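Local coordinates for helix-turn-helix domain-containing protein (Shewanella amazonensis SB2B, PDB 3KE2) that is of unknown function but, as a winged helix-turn-helix family protein, probably binds DNA, at residues K22-H27 / T43-R48; A26-D31 / L37-L42; D52-F57 / I62-V67; A18-L23 / D96-L101. All coordinates share one frame; numbering follows the deposited sequence. Where two conformers were deposited one is given.

Interaction 1. Residues K22-H27 / T43-R48; sequences KLYLAH and TGMPRR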
loop_
_atom_site.group_PDB
_atom_site.type_symbol
_atom_site.label_atom_id
_atom_site.label_comp_id
_atom_site.label_asym_id
_atom_site.label_seq_id
_atom_site.Cartn_x
_atom_site.Cartn_y
_atom_site.Cartn_z
ATOM N N LYS A 22 7.401 3.983 -1.570
ATOM C CA LYS A 22 6.573 4.958 -0.872
ATOM C C LYS A 22 6.622 4.664 0.611
ATOM O O LYS A 22 6.736 5.588 1.402
ATOM C CB LYS A 22 5.118 4.986 -1.384
ATOM C CG LYS A 22 4.969 5.111 -2.929
ATOM C CD LYS A 22 3.483 5.161 -3.386
ATOM C CE LYS A 22 3.250 4.560 -4.819
ATOM N NZ LYS A 22 4.058 5.154 -5.909
ATOM N N LEU A 23 6.570 3.394 1.007
ATOM C CA LEU A 23 6.609 3.078 2.450
ATOM C C LEU A 23 7.931 3.417 3.092
ATOM O O LEU A 23 7.980 3.811 4.268
ATOM C CB LEU A 23 6.282 1.611 2.732
ATOM C CG LEU A 23 4.833 1.208 2.973
ATOM C CD1 LEU A 23 3.878 1.899 2.078
ATOM C CD2 LEU A 23 4.752 -0.316 2.810
ATOM N N TYR A 24 9.002 3.253 2.318
ATOM C CA TYR A 24 10.354 3.519 2.805
ATOM C C TYR A 24 10.539 5.011 3.016
ATOM O O TYR A 24 11.082 5.446 4.059
ATOM C CB TYR A 24 11.414 2.975 1.843
ATOM C CG TYR A 24 12.810 3.116 2.383
ATOM C CD1 TYR A 24 13.258 2.317 3.425
ATOM C CD2 TYR A 24 13.688 4.029 1.852
ATOM C CE1 TYR A 24 14.560 2.447 3.940
ATOM C CE2 TYR A 24 14.976 4.166 2.355
ATOM C CZ TYR A 24 15.407 3.375 3.399
ATOM O OH TYR A 24 16.702 3.522 3.876
ATOM N N LEU A 25 10.105 5.802 2.037
ATOM C CA LEU A 25 10.216 7.255 2.178
ATOM C C LEU A 25 9.418 7.705 3.406
ATOM O O LEU A 25 9.918 8.437 4.269
ATOM C CB LEU A 25 9.734 7.970 0.934
ATOM C CG LEU A 25 10.648 7.894 -0.250
ATOM C CD1 LEU A 25 10.058 8.707 -1.378
ATOM C CD2 LEU A 25 11.974 8.441 0.174
ATOM N N ALA A 26 8.195 7.209 3.501
ATOM C CA ALA A 26 7.340 7.567 4.596
ATOM C C ALA A 26 8.012 7.229 5.917
ATOM O O ALA A 26 7.885 7.974 6.878
ATOM C CB ALA A 26 6.002 6.848 4.469
ATOM N N HIS A 27 8.707 6.102 5.978
ATOM C CA HIS A 27 9.414 5.705 7.212
ATOM C C HIS A 27 10.531 6.709 7.503
ATOM O O HIS A 27 10.651 7.182 8.616
ATOM C CB HIS A 27 9.928 4.258 7.080
ATOM C CG HIS A 27 10.822 3.793 8.190
ATOM N ND1 HIS A 27 10.341 3.180 9.332
ATOM C CD2 HIS A 27 12.175 3.780 8.295
ATOM C CE1 HIS A 27 11.360 2.840 10.107
ATOM N NE2 HIS A 27 12.484 3.190 9.500
ATOM N N THR A 43 19.429 8.967 0.177
ATOM C CA THR A 43 19.000 7.768 -0.542
ATOM C C THR A 43 19.580 7.618 -1.915
ATOM O O THR A 43 19.570 6.520 -2.448
ATOM C CB THR A 43 17.464 7.751 -0.738
ATOM O OG1 THR A 43 17.090 8.762 -1.681
ATOM C CG2 THR A 43 16.741 7.974 0.588
ATOM N N GLY A 44 20.055 8.707 -2.512
ATOM C CA GLY A 44 20.595 8.627 -3.855
ATOM C C GLY A 44 19.530 8.765 -4.946
ATOM O O GLY A 44 19.880 9.017 -6.096
HETATM N N MSE A 45 18.237 8.601 -4.630
HETATM C CA MSE A 45 17.160 8.755 -5.618
HETATM C C MSE A 45 17.195 10.208 -6.141
HETATM O O MSE A 45 17.360 11.134 -5.351
HETATM C CB MSE A 45 15.768 8.447 -5.007
HETATM C CG MSE A 45 15.609 7.106 -4.240
HETATM SE SE MSE A 45 13.805 6.750 -3.436
HETATM C CE MSE A 45 14.272 5.281 -2.207
ATOM N N PRO A 46 17.033 10.421 -7.464
ATOM C CA PRO A 46 17.049 11.816 -7.923
ATOM C C PRO A 46 15.776 12.533 -7.517
ATOM O O PRO A 46 14.764 11.879 -7.191
ATOM C CB PRO A 46 17.136 11.688 -9.445
ATOM C CG PRO A 46 16.404 10.430 -9.743
ATOM C CD PRO A 46 16.664 9.497 -8.558
ATOM N N ARG A 47 15.824 13.860 -7.588
ATOM C CA ARG A 47 14.707 14.724 -7.187
ATOM C C ARG A 47 13.330 14.425 -7.788
ATOM O O ARG A 47 12.329 14.545 -7.079
ATOM C CB ARG A 47 15.088 16.172 -7.442
ATOM C CG ARG A 47 14.021 17.155 -7.064
ATOM C CD ARG A 47 14.629 18.513 -6.787
ATOM N NE ARG A 47 13.605 19.510 -6.458
ATOM C CZ ARG A 47 13.836 20.663 -5.811
ATOM N NH1 ARG A 47 15.066 20.960 -5.365
ATOM N NH2 ARG A 47 12.814 21.504 -5.569
ATOM N N ARG A 48 13.267 14.031 -9.064
ATOM C CA ARG A 48 11.985 13.699 -9.699
ATOM C C ARG A 48 11.430 12.396 -9.122
ATOM O O ARG A 48 10.241 12.313 -8.847
ATOM C CB ARG A 48 12.089 13.597 -11.237
ATOM C CG ARG A 48 10.742 13.271 -11.955
#

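Interaction 2. Residues A26-D31 / L37-L42; sequences AHLMDD and LSLGKL. With NO3 (nitrate ion), chain D.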
loop_
_atom_site.group_PDB
_atom_site.type_symbol
_atom_site.label_atom_id
_atom_site.label_comp_id
_atom_site.label_asym_id
_atom_site.label_seq_id
_atom_site.Cartn_x
_atom_site.Cartn_y
_atom_site.Cartn_z
ATOM N N ALA A 26 8.195 7.209 3.501
ATOM C CA ALA A 26 7.340 7.567 4.596
ATOM C C ALA A 26 8.012 7.229 5.917
ATOM O O ALA A 26 7.885 7.974 6.878
ATOM C CB ALA A 26 6.002 6.848 4.469
ATOM N N HIS A 27 8.707 6.102 5.978
ATOM C CA HIS A 27 9.414 5.705 7.212
ATOM C C HIS A 27 10.531 6.709 7.503
ATOM O O HIS A 27 10.651 7.182 8.616
ATOM C CB HIS A 27 9.928 4.258 7.080
ATOM C CG HIS A 27 10.822 3.793 8.190
ATOM N ND1 HIS A 27 10.341 3.180 9.332
ATOM C CD2 HIS A 27 12.175 3.780 8.295
ATOM C CE1 HIS A 27 11.360 2.840 10.107
ATOM N NE2 HIS A 27 12.484 3.190 9.500
ATOM N N LEU A 28 11.324 7.052 6.490
ATOM C CA LEU A 28 12.399 8.012 6.665
ATOM C C LEU A 28 11.873 9.356 7.184
ATOM O O LEU A 28 12.380 9.892 8.165
ATOM C CB LEU A 28 13.128 8.219 5.356
ATOM C CG LEU A 28 13.999 7.071 4.857
ATOM C CD1 LEU A 28 14.585 7.493 3.528
ATOM C CD2 LEU A 28 15.101 6.682 5.856
HETATM N N MSE A 29 10.820 9.856 6.537
HETATM C CA MSE A 29 10.188 11.125 6.884
HETATM C C MSE A 29 9.603 11.141 8.269
HETATM O O MSE A 29 9.533 12.180 8.912
HETATM C CB MSE A 29 9.063 11.408 5.903
HETATM C CG MSE A 29 9.538 11.624 4.519
HETATM SE SE MSE A 29 8.062 11.752 3.321
HETATM C CE MSE A 29 9.045 11.847 1.752
ATOM N N ASP A 30 9.208 9.982 8.747
ATOM C CA ASP A 30 8.585 9.891 10.039
ATOM C C ASP A 30 9.605 9.858 11.173
ATOM O O ASP A 30 9.287 10.264 12.282
ATOM C CB ASP A 30 7.718 8.619 10.084
ATOM C CG ASP A 30 6.541 8.720 11.060
ATOM O OD1 ASP A 30 5.840 9.760 11.065
ATOM O OD2 ASP A 30 6.273 7.718 11.762
ATOM N N ASP A 31 10.823 9.381 10.924
ATOM C CA ASP A 31 11.838 9.279 12.007
ATOM C C ASP A 31 12.806 10.479 12.099
ATOM O O ASP A 31 13.523 10.602 13.085
ATOM C CB ASP A 31 12.632 7.952 11.894
ATOM C CG ASP A 31 11.704 6.657 11.919
ATOM O OD1 ASP A 31 10.436 6.732 11.773
ATOM O OD2 ASP A 31 12.272 5.540 12.066
ATOM N N LEU A 37 15.959 17.765 -0.782
ATOM C CA LEU A 37 17.402 17.825 -0.795
ATOM C C LEU A 37 18.025 16.837 0.203
ATOM O O LEU A 37 18.998 16.162 -0.123
ATOM C CB LEU A 37 17.865 19.246 -0.483
ATOM C CG LEU A 37 19.361 19.454 -0.715
ATOM C CD1 LEU A 37 19.786 18.890 -2.127
ATOM C CD2 LEU A 37 19.761 20.934 -0.514
ATOM N N SER A 38 17.458 16.729 1.407
ATOM C CA SER A 38 18.020 15.794 2.392
ATOM C C SER A 38 17.738 14.361 1.948
ATOM O O SER A 38 18.629 13.520 1.993
ATOM C CB SER A 38 17.521 16.052 3.834
ATOM O OG SER A 38 16.138 15.824 3.984
ATOM N N LEU A 39 16.519 14.094 1.493
ATOM C CA LEU A 39 16.201 12.760 1.010
ATOM C C LEU A 39 17.125 12.342 -0.166
ATOM O O LEU A 39 17.546 11.197 -0.254
ATOM C CB LEU A 39 14.722 12.656 0.617
ATOM C CG LEU A 39 13.748 12.654 1.807
ATOM C CD1 LEU A 39 12.309 12.909 1.375
ATOM C CD2 LEU A 39 13.854 11.347 2.587
ATOM N N GLY A 40 17.467 13.281 -1.040
ATOM C CA GLY A 40 18.309 12.965 -2.176
ATOM C C GLY A 40 19.706 12.527 -1.785
ATOM O O GLY A 40 20.213 11.520 -2.293
ATOM N N LYS A 41 20.315 13.270 -0.862
ATOM C CA LYS A 41 21.682 12.981 -0.407
ATOM C C LYS A 41 21.776 11.675 0.373
ATOM O O LYS A 41 22.797 10.974 0.285
ATOM C CB LYS A 41 22.200 14.103 0.451
ATOM C CG LYS A 41 22.366 15.398 -0.277
ATOM C CD LYS A 41 22.739 16.490 0.712
ATOM C CE LYS A 41 23.131 17.797 0.035
ATOM N NZ LYS A 41 23.453 18.840 1.064
ATOM N N LEU A 42 20.721 11.356 1.121
ATOM C CA LEU A 42 20.667 10.126 1.910
ATOM C C LEU A 42 20.357 8.879 1.114
ATOM O O LEU A 42 20.928 7.831 1.379
ATOM C CB LEU A 42 19.584 10.218 3.003
ATOM C CG LEU A 42 19.303 8.925 3.794
ATOM C CD1 LEU A 42 20.559 8.419 4.545
ATOM C CD2 LEU A 42 18.157 9.148 4.740
HETATM N N NO3 D . 13.349 20.816 -0.698
HETATM O O1 NO3 D . 12.214 20.021 -0.637
HETATM O O2 NO3 D . 13.236 22.148 -1.097
HETATM O O3 NO3 D . 14.578 20.258 -0.348
#

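Interaction 3. Residues D52-F57 / I62-V67; sequences DAIASF and IEVEFV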
loop_
_atom_site.group_PDB
_atom_site.type_symbol
_atom_site.label_atom_id
_atom_site.label_comp_id
_atom_site.label_asym_id
_atom_site.label_seq_id
_atom_site.Cartn_x
_atom_site.Cartn_y
_atom_site.Cartn_z
ATOM N N ASP A 52 7.721 12.550 -7.458
ATOM C CA ASP A 52 6.700 11.634 -7.987
ATOM C C ASP A 52 6.267 10.614 -6.962
ATOM O O ASP A 52 5.100 10.262 -6.911
ATOM C CB ASP A 52 7.172 10.887 -9.263
ATOM C CG ASP A 52 7.359 11.809 -10.491
ATOM O OD1 ASP A 52 7.348 13.054 -10.380
ATOM O OD2 ASP A 52 7.551 11.261 -11.591
ATOM N N ALA A 53 7.196 10.106 -6.165
ATOM C CA ALA A 53 6.822 9.113 -5.148
ATOM C C ALA A 53 5.937 9.789 -4.123
ATOM O O ALA A 53 4.841 9.315 -3.816
ATOM C CB ALA A 53 8.029 8.528 -4.492
ATOM N N ILE A 54 6.406 10.932 -3.633
ATOM C CA ILE A 54 5.669 11.720 -2.649
ATOM C C ILE A 54 4.328 12.140 -3.229
ATOM O O ILE A 54 3.296 12.086 -2.551
ATOM C CB ILE A 54 6.472 12.938 -2.211
ATOM C CG1 ILE A 54 7.675 12.476 -1.397
ATOM C CG2 ILE A 54 5.638 13.849 -1.376
ATOM C CD1 ILE A 54 8.673 13.583 -1.097
ATOM N N ALA A 55 4.327 12.511 -4.499
ATOM C CA ALA A 55 3.087 12.916 -5.136
ATOM C C ALA A 55 2.054 11.816 -5.072
ATOM O O ALA A 55 0.879 12.107 -4.977
ATOM C CB ALA A 55 3.323 13.326 -6.603
ATOM N N SER A 56 2.480 10.558 -5.103
ATOM C CA SER A 56 1.527 9.448 -5.101
ATOM C C SER A 56 1.220 8.821 -3.709
ATOM O O SER A 56 0.566 7.796 -3.634
ATOM C CB SER A 56 1.994 8.363 -6.104
ATOM O OG SER A 56 3.248 7.816 -5.713
ATOM N N PHE A 57 1.666 9.420 -2.616
ATOM C CA PHE A 57 1.324 8.870 -1.293
ATOM C C PHE A 57 -0.191 8.835 -1.126
ATOM O O PHE A 57 -0.742 7.902 -0.544
ATOM C CB PHE A 57 1.944 9.694 -0.156
ATOM C CG PHE A 57 3.393 9.384 0.145
ATOM C CD1 PHE A 57 4.243 8.867 -0.804
ATOM C CD2 PHE A 57 3.939 9.786 1.365
ATOM C CE1 PHE A 57 5.577 8.633 -0.506
ATOM C CE2 PHE A 57 5.298 9.586 1.657
ATOM C CZ PHE A 57 6.103 9.012 0.727
ATOM N N ILE A 62 -1.668 7.715 2.453
ATOM C CA ILE A 62 -0.715 8.391 3.335
ATOM C C ILE A 62 -0.817 9.883 3.011
ATOM O O ILE A 62 -0.545 10.304 1.869
ATOM C CB ILE A 62 0.729 7.898 3.158
ATOM C CG1 ILE A 62 0.823 6.400 3.455
ATOM C CG2 ILE A 62 1.653 8.640 4.072
ATOM C CD1 ILE A 62 2.234 5.776 3.284
ATOM N N GLU A 63 -1.263 10.673 3.987
ATOM C CA GLU A 63 -1.371 12.115 3.806
ATOM C C GLU A 63 -0.093 12.730 4.342
ATOM O O GLU A 63 0.233 12.558 5.520
ATOM C CB GLU A 63 -2.579 12.657 4.535
ATOM C CG GLU A 63 -3.894 11.972 4.072
ATOM C CD GLU A 63 -5.124 12.363 4.902
ATOM O OE1 GLU A 63 -4.983 13.190 5.858
ATOM O OE2 GLU A 63 -6.226 11.823 4.590
ATOM N N VAL A 64 0.628 13.420 3.464
ATOM C CA VAL A 64 1.866 14.070 3.798
ATOM C C VAL A 64 1.729 15.574 3.606
ATOM O O VAL A 64 1.090 16.032 2.658
ATOM C CB VAL A 64 3.046 13.549 2.926
ATOM C CG1 VAL A 64 2.734 13.631 1.460
ATOM C CG2 VAL A 64 4.258 14.342 3.186
ATOM N N GLU A 65 2.329 16.331 4.536
ATOM C CA GLU A 65 2.350 17.785 4.536
ATOM C C GLU A 65 3.767 18.263 4.479
ATOM O O GLU A 65 4.680 17.537 4.871
ATOM C CB GLU A 65 1.865 18.327 5.855
ATOM C CG GLU A 65 0.478 18.098 6.217
ATOM C CD GLU A 65 0.232 18.472 7.659
ATOM O OE1 GLU A 65 1.171 18.367 8.480
ATOM O OE2 GLU A 65 -0.896 18.850 7.972
ATOM N N PHE A 66 3.943 19.516 4.069
ATOM C CA PHE A 66 5.245 20.144 4.063
ATOM C C PHE A 66 5.108 21.311 5.026
ATOM O O PHE A 66 4.258 22.177 4.855
ATOM C CB PHE A 66 5.635 20.583 2.682
ATOM C CG PHE A 66 7.036 21.039 2.585
ATOM C CD1 PHE A 66 8.063 20.128 2.595
ATOM C CD2 PHE A 66 7.342 22.384 2.439
ATOM C CE1 PHE A 66 9.376 20.563 2.501
ATOM C CE2 PHE A 66 8.637 22.805 2.324
ATOM C CZ PHE A 66 9.652 21.906 2.348
ATOM N N VAL A 67 5.952 21.318 6.047
ATOM C CA VAL A 67 5.866 22.301 7.118
ATOM C C VAL A 67 7.066 23.200 7.288
ATOM O O VAL A 67 8.171 22.750 7.214
ATOM C CB VAL A 67 5.711 21.533 8.449
ATOM C CG1 VAL A 67 5.531 22.497 9.621
ATOM C CG2 VAL A 67 4.556 20.545 8.359
#

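Interaction 4. Residues A18-L23 / D96-L101; sequences AFLRKL and DEVKSL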
loop_
_atom_site.group_PDB
_atom_site.type_symbol
_atom_site.label_atom_id
_atom_site.label_comp_id
_atom_site.label_asym_id
_atom_site.label_seq_id
_atom_site.Cartn_x
_atom_site.Cartn_y
_atom_site.Cartn_z
ATOM N N ALA A 18 7.671 -0.064 -6.453
ATOM C CA ALA A 18 7.170 1.313 -6.328
ATOM C C ALA A 18 6.402 1.532 -5.049
ATOM O O ALA A 18 6.407 2.620 -4.509
ATOM C CB ALA A 18 6.295 1.696 -7.539
ATOM N N PHE A 19 5.713 0.508 -4.583
ATOM C CA PHE A 19 4.943 0.585 -3.342
ATOM C C PHE A 19 5.882 0.640 -2.142
ATOM O O PHE A 19 5.736 1.479 -1.272
ATOM C CB PHE A 19 3.974 -0.619 -3.263
ATOM C CG PHE A 19 3.202 -0.728 -1.962
ATOM C CD1 PHE A 19 2.068 0.036 -1.745
ATOM C CD2 PHE A 19 3.596 -1.641 -0.974
ATOM C CE1 PHE A 19 1.374 -0.066 -0.556
ATOM C CE2 PHE A 19 2.898 -1.749 0.203
ATOM C CZ PHE A 19 1.791 -0.960 0.417
ATOM N N LEU A 20 6.854 -0.253 -2.102
ATOM C CA LEU A 20 7.791 -0.267 -1.000
ATOM C C LEU A 20 8.600 1.048 -0.944
ATOM O O LEU A 20 9.047 1.465 0.134
ATOM C CB LEU A 20 8.720 -1.480 -1.102
ATOM C CG LEU A 20 8.084 -2.873 -0.945
ATOM C CD1 LEU A 20 9.099 -3.921 -1.309
ATOM C CD2 LEU A 20 7.533 -3.123 0.464
ATOM N N ARG A 21 8.788 1.696 -2.098
ATOM C CA ARG A 21 9.496 2.963 -2.175
ATOM C C ARG A 21 8.722 3.989 -1.385
ATOM O O ARG A 21 9.281 4.771 -0.620
ATOM C CB ARG A 21 9.636 3.425 -3.641
ATOM C CG ARG A 21 10.386 4.778 -3.850
ATOM C CD ARG A 21 10.528 5.189 -5.351
ATOM N NE ARG A 21 11.123 4.138 -6.186
ATOM C CZ ARG A 21 10.455 3.440 -7.100
ATOM N NH1 ARG A 21 9.194 3.737 -7.345
ATOM N NH2 ARG A 21 11.059 2.495 -7.808
ATOM N N LYS A 22 7.401 3.983 -1.570
ATOM C CA LYS A 22 6.573 4.958 -0.872
ATOM C C LYS A 22 6.622 4.664 0.611
ATOM O O LYS A 22 6.736 5.588 1.402
ATOM C CB LYS A 22 5.118 4.986 -1.384
ATOM C CG LYS A 22 4.969 5.111 -2.929
ATOM C CD LYS A 22 3.483 5.161 -3.386
ATOM C CE LYS A 22 3.250 4.560 -4.819
ATOM N NZ LYS A 22 4.058 5.154 -5.909
ATOM N N LEU A 23 6.570 3.394 1.007
ATOM C CA LEU A 23 6.609 3.078 2.450
ATOM C C LEU A 23 7.931 3.417 3.092
ATOM O O LEU A 23 7.980 3.811 4.268
ATOM C CB LEU A 23 6.282 1.611 2.732
ATOM C CG LEU A 23 4.833 1.208 2.973
ATOM C CD1 LEU A 23 3.878 1.899 2.078
ATOM C CD2 LEU A 23 4.752 -0.316 2.810
ATOM N N ASP A 96 15.735 -3.190 6.708
ATOM C CA ASP A 96 16.952 -3.697 6.067
ATOM C C ASP A 96 16.640 -4.388 4.735
ATOM O O ASP A 96 17.302 -4.150 3.705
ATOM C CB ASP A 96 17.694 -4.685 6.983
ATOM C CG ASP A 96 18.228 -4.054 8.283
ATOM O OD1 ASP A 96 17.841 -2.922 8.664
ATOM O OD2 ASP A 96 19.048 -4.739 8.944
ATOM N N GLU A 97 15.621 -5.245 4.781
ATOM C CA GLU A 97 15.173 -6.018 3.631
ATOM C C GLU A 97 14.735 -5.103 2.459
ATOM O O GLU A 97 15.177 -5.257 1.296
ATOM C CB GLU A 97 14.031 -6.932 4.093
ATOM C CG GLU A 97 13.550 -7.948 3.079
ATOM C CD GLU A 97 12.343 -8.766 3.590
ATOM O OE1 GLU A 97 11.784 -8.446 4.675
ATOM O OE2 GLU A 97 11.959 -9.735 2.900
ATOM N N VAL A 98 13.893 -4.131 2.797
ATOM C CA VAL A 98 13.357 -3.175 1.831
ATOM C C VAL A 98 14.421 -2.253 1.240
ATOM O O VAL A 98 14.415 -1.970 0.038
ATOM C CB VAL A 98 12.278 -2.319 2.497
ATOM C CG1 VAL A 98 11.815 -1.217 1.558
ATOM C CG2 VAL A 98 11.121 -3.207 2.954
ATOM N N LYS A 99 15.323 -1.780 2.097
ATOM C CA LYS A 99 16.399 -0.884 1.686
ATOM C C LYS A 99 17.271 -1.575 0.621
ATOM O O LYS A 99 17.669 -0.957 -0.379
ATOM C CB LYS A 99 17.221 -0.453 2.900
ATOM C CG LYS A 99 18.254 0.633 2.606
ATOM C CD LYS A 99 19.178 0.867 3.818
ATOM C CE LYS A 99 20.410 1.697 3.447
ATOM N NZ LYS A 99 21.401 1.726 4.548
ATOM N N SER A 100 17.555 -2.858 0.827
ATOM C CA SER A 100 18.311 -3.621 -0.150
ATOM C C SER A 100 17.561 -3.696 -1.495
ATOM O O SER A 100 18.067 -3.244 -2.522
ATOM C CB SER A 100 18.575 -5.027 0.363
ATOM O OG SER A 100 19.245 -5.781 -0.631
ATOM N N LEU A 101 16.350 -4.246 -1.474
ATOM C CA LEU A 101 15.549 -4.388 -2.697
ATOM C C LEU A 101 15.460 -3.093 -3.507
ATOM O O LEU A 101 15.497 -3.130 -4.725
ATOM C CB LEU A 101 14.132 -4.840 -2.353
ATOM C CG LEU A 101 13.935 -6.188 -1.662
ATOM C CD1 LEU A 101 12.502 -6.275 -1.146
ATOM C CD2 LEU A 101 14.293 -7.361 -2.600
#

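Interaction 1. Residues K22-H27 / T43-R48
Y24 holds its ring with CG anti to the backbone N (chi1 -174°), and M45 stretches out to meet it, its chain extended from CB to the terminal methyl (chi3 -165°). These two groups, with L25 beside them, bring the first helix of a winged helix-turn-helix fold against the turn between helices 36-43 and 47-55. M45 is a selenomethionine deposited in two conformers, one of which is described. Its methyl CE lies 4.3 Å from Y24 CD2, approaching the ring obliquely. The SE atom, one bond back, lies 4.4 Å from L25 CD2. The selenoether therefore spans two neighbouring residues of helix 14-31 in a loose, wholly apolar contact.

The first bond of L25 points neither toward the turn nor away from it, but the end of the side chain brings CD2 nearer. Y24 also touches K99 and L102 of helix 88-102, while L25 and M45 both touch L50 of helix 47-55, so the M45 side chain meets two helices; G44 and P46 stay exposed. G44, with positive phi, takes the chain out of helix 36-43, and P46 occupies the N-cap position of the next helix. An ST turn across G44 fixes the bend: the backbone N of M45 donates to T43 OG1 at 3.2 Å, with an N-H...O angle of 154°.

Interaction 2. Residues A26-D31 / L37-L42
M29 and L39 make the tight end of this contact: the selenomethionine methyl M29 CE comes to 3.5 Å from L39 CD1, the two side chains crossing at about a right angle. The first bond of M29 does not aim at helix 36-43; the extended chain beyond CG carries the methyl to L39. The other L39 methyl, CD2, meets L28 CD1 at 4.0 Å, so one leucine is shared between two consecutive residues of helix 14-31. Here helix 36-43, the first helix of the helix-turn-helix pair, packs on the end of the domain's first helix. The two short segments run at 118° to each other, with 11.7 Å between their axes at closest approach.

Toward the surface the fit is looser. L28 and L42 reach for each other tip to tip, L28 CD2 and L42 CD2 lying 4.1 Å apart, and both residues keep part of their surface accessible. L39 and M29 are instead buried, backed by L50 and I54 of helix 47-55. At the start of helix 36-43, exposed L37 has a polar neighbour: its backbone N gives a nearly straight 2.9 Å bond to O3 of a nitrate, which L36 N also binds. The ion probably comes from the crystallisation liquor. Only methyl groups meet between the helices, implying that apolar burial and van der Waals contact hold them together, while the amides starting helix 36-43 can receive an anion.

Interaction 3. Residues D52-F57 / I62-V67
F57 brings CD2 of its ring to I62 and V64, and the conformations of all three decide how it fits. F57 turns CG beside its own backbone N (chi1 -81°) and, with the ring turned by a chi2 of 26°, directs CD2 at both partners: I62 CG2 lies 3.7 Å from F57 CD2, V64 CG1 4.0 Å, both obliquely. I62 sets CG2 anti to its backbone N, which turns that methyl to the ring. V64 puts CG1 in the crowded position between its backbone N and carbonyl carbon (chi1 53°), and that same methyl also reaches I54 CG2 at 4.1 Å, with the I54 and V64 side chains crossing at about a right angle.

One backbone bond closes the connection from helix to strand. I62 N donates to F57 O over 3.1 Å. S56 turns its hydroxyl back on the helix, and S56 OG gives a 2.9 Å bond to A53 O. The backbone N of S56 binds that carbonyl too, from the same face, so two donors grip one oxygen. S56 OG is also hydrogen-bonded to K22 NZ.

In the winged helix fold this is where the second helix of the helix-turn-helix leads into the wing. F57 touches K22 and L25 of helix 14-31, I54 touches M29 there, and strand 63-67 pairs antiparallel with strand 77-82, whose Y78 covers I54 and V64.

Interaction 4. Residues A18-L23 / D96-L101
L20 faces V98 and L101, and it meets them with different parts of its side chain. Its base goes to the valine: L20 CB lies 4.1 Å from V98 CG1. Its end goes to the leucine, where L20 CD1 and L101 CD1 are 4.1 Å apart on side chains that cross obliquely. V98 and L101 stand three residues apart, hence on the same face of their helix, and L20 touches both from across the interface. V98 sets CG1 anti to its backbone N (chi1 174°), and this branch touches both L20 CB and L20 O, so the valine methyl sits against the helix backbone as well as the side chain. The close approach shows in the main chain too, with L20 CA and V98 CA separated by 6.9 Å.

In the winged helix domain this contact brings the first helix, 14-31, against helix 88-102, which follows the wing strands. Near D96 and E97 the later helix is kinked, those two amides lacking bonds to the turn before. W90 of the same helix also packs on L20, and M91 on V98.

Elsewhere on residues 18-23 of helix 14-31, F19 and L23 meet the second subunit, F19 touching D59 and L23 touching P85 of that neighbouring chain.

Overall arrangement
Helix 14-31 enters three of the four contacts. Its residues 18-23 wait for the far end of the domain: interaction 4 closes the longest loop, and both interactions 2 and 3 nest inside it. Farther along, residues 22-27 and 26-31 overlap in sequence and receive the turn after helix 36-43 (interaction 1) and that helix itself (interaction 2), which closes the shorter loop. Interaction 3 follows in series, joining helix 47-55 to the first wing strand. It still borders the same helix, through A26 packing on F57 and I62. Interactions 3 and 4 lie on opposite sides of the chain's centre, about 16 Å apart between centres.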